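Beta-n-acetylhexosaminidase (Streptococcus pneumoniae, PDB 4AZI) hydrolyses terminal beta-linked N-acetylhexosamine residues from glycans, as a family 20 glycoside hydrolase catalytic module of the pneumococcal exo-beta-D-N-acetylglucosaminidase StrH. Local coordinates at residues 229-234 with 243-248; 105-110 with 363-368. The protein carries 2 engineered substitutions. All blocks are in the same frame, centred on the assembly; numbering follows the deposited sequence.

Contact 1: residues 229-234 with 243-248; sequences DGFYYE and KDVLIS
Phe-231 and Ile-247 make the apolar half of this contact. The delta methyl of Ile-247 sits over the middle of the phenyl ring: CD1 lies 4.0 Å from the centroid of the Phe-231 ring and 10° off its normal, a CH-pi contact made straight onto the face. Ile-247 gets there through chi1 of -54°, with CG1 anti to its carbonyl carbon, and a further bend at chi2 that carries CD1 over the ring. Val-245, two residues earlier, approaches the far end of the same ring obliquely, its CG1 4.1 Å from Phe-231 CZ. Three buried side chains thus close on one another with no polar atom among them.

The polar half joins Tyr-232 to Lys-243. Here the ammonium group reaches the phenol oxygen: NZ of Lys-243 gives a weak hydrogen bond of 3.0 Å to OH of Tyr-232. The two side chains cross at about a right angle, and the lysine chain, bent at chi2 and chi4, turns back to bring NZ to the hydroxyl. Both groups have their stronger partner in Phe-241, whose carbonyl oxygen accepts from Lys-243 NZ and whose backbone N bonds to Tyr-232 OH. The ring of Phe-241 also meets that of Phe-231, with the planes at about 40°.

Two residues before Phe-231, Asp-229 hydrogen-bonds to Trp-250 and Tyr-257, both of the inhibitor pocket; the Ile-247 side chain is about 10 Å from the bound inhibitor, consistent with a place in the second shell. In the beta-alpha barrel of this family 20 module, the contact packs the loop that leaves strand 223-227 against the start of strand 246-249 and the residues leading into it. Phe-231 and Val-245 both rest on Ala-226 of strand 223-227, while Tyr-232 touches helix 262-267 at Tyr-264 and Leu-265.

Contact 2: residues 105-110 with 363-368; sequences KSKDIG and ALREEL
Arg-365 carries the whole contact, reaching from helix 362-368 to the turn that ends helix 94-106. Its CB points toward that turn, and the chain runs extended through CG, with chi2 at -173°, to CD, which comes 3.7 Å from the carbonyl oxygen of Ser-106. A bend at chi3 (-76°) then swings NE past the same oxygen, at 3.9 Å, and turns one face of the guanidinium to Lys-107 CA. CZ stands 4.0 Å from Lys-107 CA, which lies over the centre of that face. At the tip the two nitrogens part company. NH2 is 4.0 Å from Lys-107 CB and has a weak hydrogen bond to Asn-362 OD1, the same oxygen that takes a hydrogen bond from Lys-107 NZ. NH1 faces Asp-108, whose OD2 is 4.2 Å away and well out of the guanidinium plane; with the two flat groups 82° apart, no N-H points at the oxygen, so any attraction is probably one of charge alone. The same OD2 also has a long, weak ion pair with Arg-358.

The turn itself is a Schellman motif: Asp-108 is the C-prime residue, at positive phi, with Ile-109 N bonded to Ala-104 O and Asp-108 N to Lys-105 O. Helix 24-37 lies alongside, with Ser-35 touching Lys-107, Ile-109 and Arg-365, while Leu-364 of the arginine's helix packs on helix 402-414.

How the contacts relate
Contact 1 is buried and local, joining two pieces of chain only nine residues apart within the barrel; contact 2 lies at the surface and brings together parts 253 residues apart, where the end of a barrel helix meets helix 362-368. Their centres are about 35 Å from each other, on opposite sides of the chain's centre, and they share no helix or strand. The chemistry follows the setting. Contact 1 rests on an aromatic face and aliphatic methyls, with one weak hydrogen bond between a tyrosine and a partly exposed lysine. Contact 2 has no hydrogen bond across its segments and depends on a flat cationic group laid over backbone, near an opposite charge.

Contact 1: residues 229-234 with 243-248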
# COMPACT_ATOMS: atom_id res chain seq x y z
N ASP A 229 -13.86 1.84 0.80
CA ASP A 229 -14.86 2.56 1.62
C ASP A 229 -15.78 3.52 0.86
O ASP A 229 -17.01 3.43 0.97
CB ASP A 229 -14.19 3.39 2.74
CG ASP A 229 -13.20 2.58 3.56
OD1 ASP A 229 -12.39 1.83 2.99
OD2 ASP A 229 -13.22 2.74 4.79
N GLY A 230 -15.19 4.43 0.10
CA GLY A 230 -15.94 5.54 -0.46
C GLY A 230 -16.67 5.21 -1.74
O GLY A 230 -17.40 6.05 -2.26
N PHE A 231 -16.49 4.00 -2.26
CA PHE A 231 -17.01 3.65 -3.58
C PHE A 231 -18.39 3.00 -3.52
O PHE A 231 -18.58 1.95 -2.90
CB PHE A 231 -16.02 2.74 -4.33
CG PHE A 231 -14.78 3.45 -4.82
CD1 PHE A 231 -13.76 3.79 -3.93
CD2 PHE A 231 -14.65 3.80 -6.16
CE1 PHE A 231 -12.63 4.46 -4.38
CE2 PHE A 231 -13.51 4.45 -6.62
CZ PHE A 231 -12.50 4.79 -5.73
N TYR A 232 -19.35 3.64 -4.18
CA TYR A 232 -20.74 3.18 -4.22
C TYR A 232 -21.26 2.82 -2.84
O TYR A 232 -21.71 1.70 -2.61
CB TYR A 232 -20.89 2.03 -5.22
CG TYR A 232 -20.65 2.51 -6.63
CD1 TYR A 232 -21.71 3.01 -7.39
CD2 TYR A 232 -19.38 2.51 -7.19
CE1 TYR A 232 -21.50 3.48 -8.67
CE2 TYR A 232 -19.16 2.97 -8.47
CZ TYR A 232 -20.23 3.45 -9.20
OH TYR A 232 -20.04 3.92 -10.47
N TYR A 233 -21.17 3.77 -1.92
CA TYR A 233 -21.56 3.54 -0.53
C TYR A 233 -22.99 3.02 -0.50
O TYR A 233 -23.85 3.49 -1.26
CB TYR A 233 -21.43 4.83 0.29
CG TYR A 233 -21.74 4.67 1.76
CD1 TYR A 233 -20.85 4.04 2.63
CD2 TYR A 233 -22.92 5.18 2.29
CE1 TYR A 233 -21.13 3.91 3.99
CE2 TYR A 233 -23.22 5.06 3.64
CZ TYR A 233 -22.32 4.42 4.48
OH TYR A 233 -22.63 4.30 5.82
N GLU A 234 -23.22 2.02 0.35
CA GLU A 234 -24.53 1.38 0.56
C GLU A 234 -25.19 0.82 -0.72
O GLU A 234 -26.42 0.82 -0.85
CB GLU A 234 -25.48 2.31 1.35
CG GLU A 234 -26.26 1.57 2.44
CD GLU A 234 -27.07 2.48 3.35
OE1 GLU A 234 -26.70 3.67 3.52
OE2 GLU A 234 -28.08 2.02 3.91
N LYS A 243 -14.36 3.64 -13.25
CA LYS A 243 -14.35 2.17 -13.21
C LYS A 243 -12.94 1.54 -13.29
O LYS A 243 -12.79 0.35 -13.06
CB LYS A 243 -15.27 1.56 -14.27
CG LYS A 243 -16.71 2.06 -14.24
CD LYS A 243 -17.38 1.89 -12.88
CE LYS A 243 -18.81 2.40 -12.92
NZ LYS A 243 -18.89 3.86 -13.26
N ASP A 244 -11.92 2.34 -13.59
CA ASP A 244 -10.55 1.82 -13.76
C ASP A 244 -9.74 1.63 -12.48
O ASP A 244 -8.65 1.09 -12.53
CB ASP A 244 -9.73 2.73 -14.68
CG ASP A 244 -10.27 2.78 -16.09
OD1 ASP A 244 -10.85 1.78 -16.56
OD2 ASP A 244 -10.11 3.84 -16.72
N VAL A 245 -10.27 2.09 -11.35
CA VAL A 245 -9.55 2.00 -10.06
C VAL A 245 -9.42 0.55 -9.59
O VAL A 245 -10.40 -0.18 -9.58
CB VAL A 245 -10.25 2.87 -8.98
CG1 VAL A 245 -9.59 2.67 -7.61
CG2 VAL A 245 -10.25 4.35 -9.39
N LEU A 246 -8.21 0.14 -9.22
CA LEU A 246 -7.99 -1.13 -8.53
C LEU A 246 -8.43 -0.96 -7.07
O LEU A 246 -7.94 -0.09 -6.38
CB LEU A 246 -6.52 -1.54 -8.60
CG LEU A 246 -6.12 -2.82 -7.85
CD1 LEU A 246 -6.76 -4.07 -8.44
CD2 LEU A 246 -4.61 -2.95 -7.82
N ILE A 247 -9.38 -1.77 -6.62
CA ILE A 247 -9.98 -1.55 -5.29
C ILE A 247 -9.24 -2.38 -4.22
O ILE A 247 -9.23 -3.62 -4.26
CB ILE A 247 -11.49 -1.86 -5.28
CG1 ILE A 247 -12.27 -1.09 -6.38
CG2 ILE A 247 -12.09 -1.67 -3.90
CD1 ILE A 247 -12.52 0.39 -6.11
N SER A 248 -8.64 -1.71 -3.26
CA SER A 248 -8.05 -2.42 -2.14
C SER A 248 -9.17 -2.71 -1.15
O SER A 248 -9.55 -1.85 -0.36
CB SER A 248 -6.91 -1.60 -1.52
OG SER A 248 -6.42 -2.22 -0.36

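Contact 2: residues 105-110 with 363-368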
# COMPACT_ATOMS: atom_id res chain seq x y z
N LYS A 105 13.65 -3.73 -7.12
CA LYS A 105 13.58 -4.15 -8.53
C LYS A 105 14.58 -5.27 -8.82
O LYS A 105 14.25 -6.24 -9.50
CB LYS A 105 13.78 -2.96 -9.48
CG LYS A 105 13.39 -3.23 -10.94
CD LYS A 105 13.73 -2.05 -11.83
CE LYS A 105 13.83 -2.49 -13.28
NZ LYS A 105 14.28 -1.41 -14.19
N SER A 106 15.79 -5.17 -8.24
CA SER A 106 16.84 -6.17 -8.41
C SER A 106 16.45 -7.55 -7.85
O SER A 106 17.03 -8.57 -8.22
CB SER A 106 18.16 -5.70 -7.77
OG SER A 106 18.11 -5.77 -6.36
N LYS A 107 15.47 -7.55 -6.96
CA LYS A 107 14.94 -8.79 -6.41
C LYS A 107 13.53 -9.11 -6.92
O LYS A 107 12.81 -9.89 -6.30
CB LYS A 107 14.98 -8.72 -4.88
CG LYS A 107 16.39 -8.80 -4.31
CD LYS A 107 16.43 -8.35 -2.86
CE LYS A 107 17.86 -8.26 -2.36
NZ LYS A 107 18.49 -9.61 -2.31
N ASP A 108 13.16 -8.50 -8.06
CA ASP A 108 11.85 -8.68 -8.70
C ASP A 108 10.68 -8.39 -7.72
O ASP A 108 9.66 -9.07 -7.74
CB ASP A 108 11.71 -10.09 -9.33
CG ASP A 108 12.69 -10.32 -10.49
OD1 ASP A 108 13.00 -9.37 -11.24
OD2 ASP A 108 13.14 -11.47 -10.66
N ILE A 109 10.88 -7.40 -6.87
CA ILE A 109 9.85 -6.92 -5.95
C ILE A 109 9.43 -5.53 -6.44
O ILE A 109 10.26 -4.65 -6.62
CB ILE A 109 10.39 -6.83 -4.49
CG1 ILE A 109 10.76 -8.21 -3.92
CG2 ILE A 109 9.40 -6.12 -3.56
CD1 ILE A 109 9.65 -9.24 -3.89
N GLY A 110 8.14 -5.34 -6.67
CA GLY A 110 7.63 -4.02 -6.98
C GLY A 110 7.41 -3.20 -5.72
O GLY A 110 7.27 -3.74 -4.62
N ALA A 363 19.69 -17.24 -3.37
CA ALA A 363 20.90 -18.06 -3.54
C ALA A 363 21.28 -18.17 -5.02
O ALA A 363 22.47 -18.09 -5.36
CB ALA A 363 20.72 -19.44 -2.92
N LEU A 364 20.28 -18.34 -5.89
CA LEU A 364 20.50 -18.36 -7.33
C LEU A 364 21.18 -17.08 -7.84
O LEU A 364 22.15 -17.16 -8.58
CB LEU A 364 19.20 -18.64 -8.11
CG LEU A 364 19.30 -18.70 -9.64
CD1 LEU A 364 20.39 -19.67 -10.09
CD2 LEU A 364 17.98 -19.08 -10.29
N ARG A 365 20.66 -15.92 -7.44
CA ARG A 365 21.23 -14.64 -7.86
C ARG A 365 22.67 -14.45 -7.38
O ARG A 365 23.48 -13.79 -8.06
CB ARG A 365 20.35 -13.46 -7.42
CG ARG A 365 19.13 -13.24 -8.30
CD ARG A 365 18.38 -11.96 -7.93
NE ARG A 365 17.60 -12.10 -6.70
CZ ARG A 365 16.35 -12.56 -6.66
NH1 ARG A 365 15.73 -12.95 -7.77
NH2 ARG A 365 15.71 -12.64 -5.50
N GLU A 366 22.98 -15.01 -6.21
CA GLU A 366 24.33 -14.99 -5.63
C GLU A 366 25.30 -15.88 -6.40
O GLU A 366 26.47 -15.52 -6.59
CB GLU A 366 24.30 -15.40 -4.16
CG GLU A 366 23.71 -14.35 -3.22
CD GLU A 366 23.45 -14.88 -1.82
OE1 GLU A 366 23.84 -16.02 -1.51
OE2 GLU A 366 22.85 -14.13 -1.01
N GLU A 367 24.84 -17.06 -6.81
CA GLU A 367 25.66 -17.95 -7.62
C GLU A 367 25.91 -17.42 -9.03
O GLU A 367 27.01 -17.56 -9.56
CB GLU A 367 25.09 -19.38 -7.66
CG GLU A 367 25.41 -20.22 -6.43
CD GLU A 367 26.90 -20.32 -6.13
OE1 GLU A 367 27.61 -21.03 -6.87
OE2 GLU A 367 27.35 -19.68 -5.16
N LEU A 368 24.89 -16.80 -9.63
CA LEU A 368 25.03 -16.20 -10.96
C LEU A 368 26.04 -15.05 -10.98
O LEU A 368 26.82 -14.92 -11.92
CB LEU A 368 23.67 -15.72 -11.51
CG LEU A 368 22.69 -16.77 -12.05
CD1 LEU A 368 21.37 -16.12 -12.45
CD2 LEU A 368 23.27 -17.56 -13.21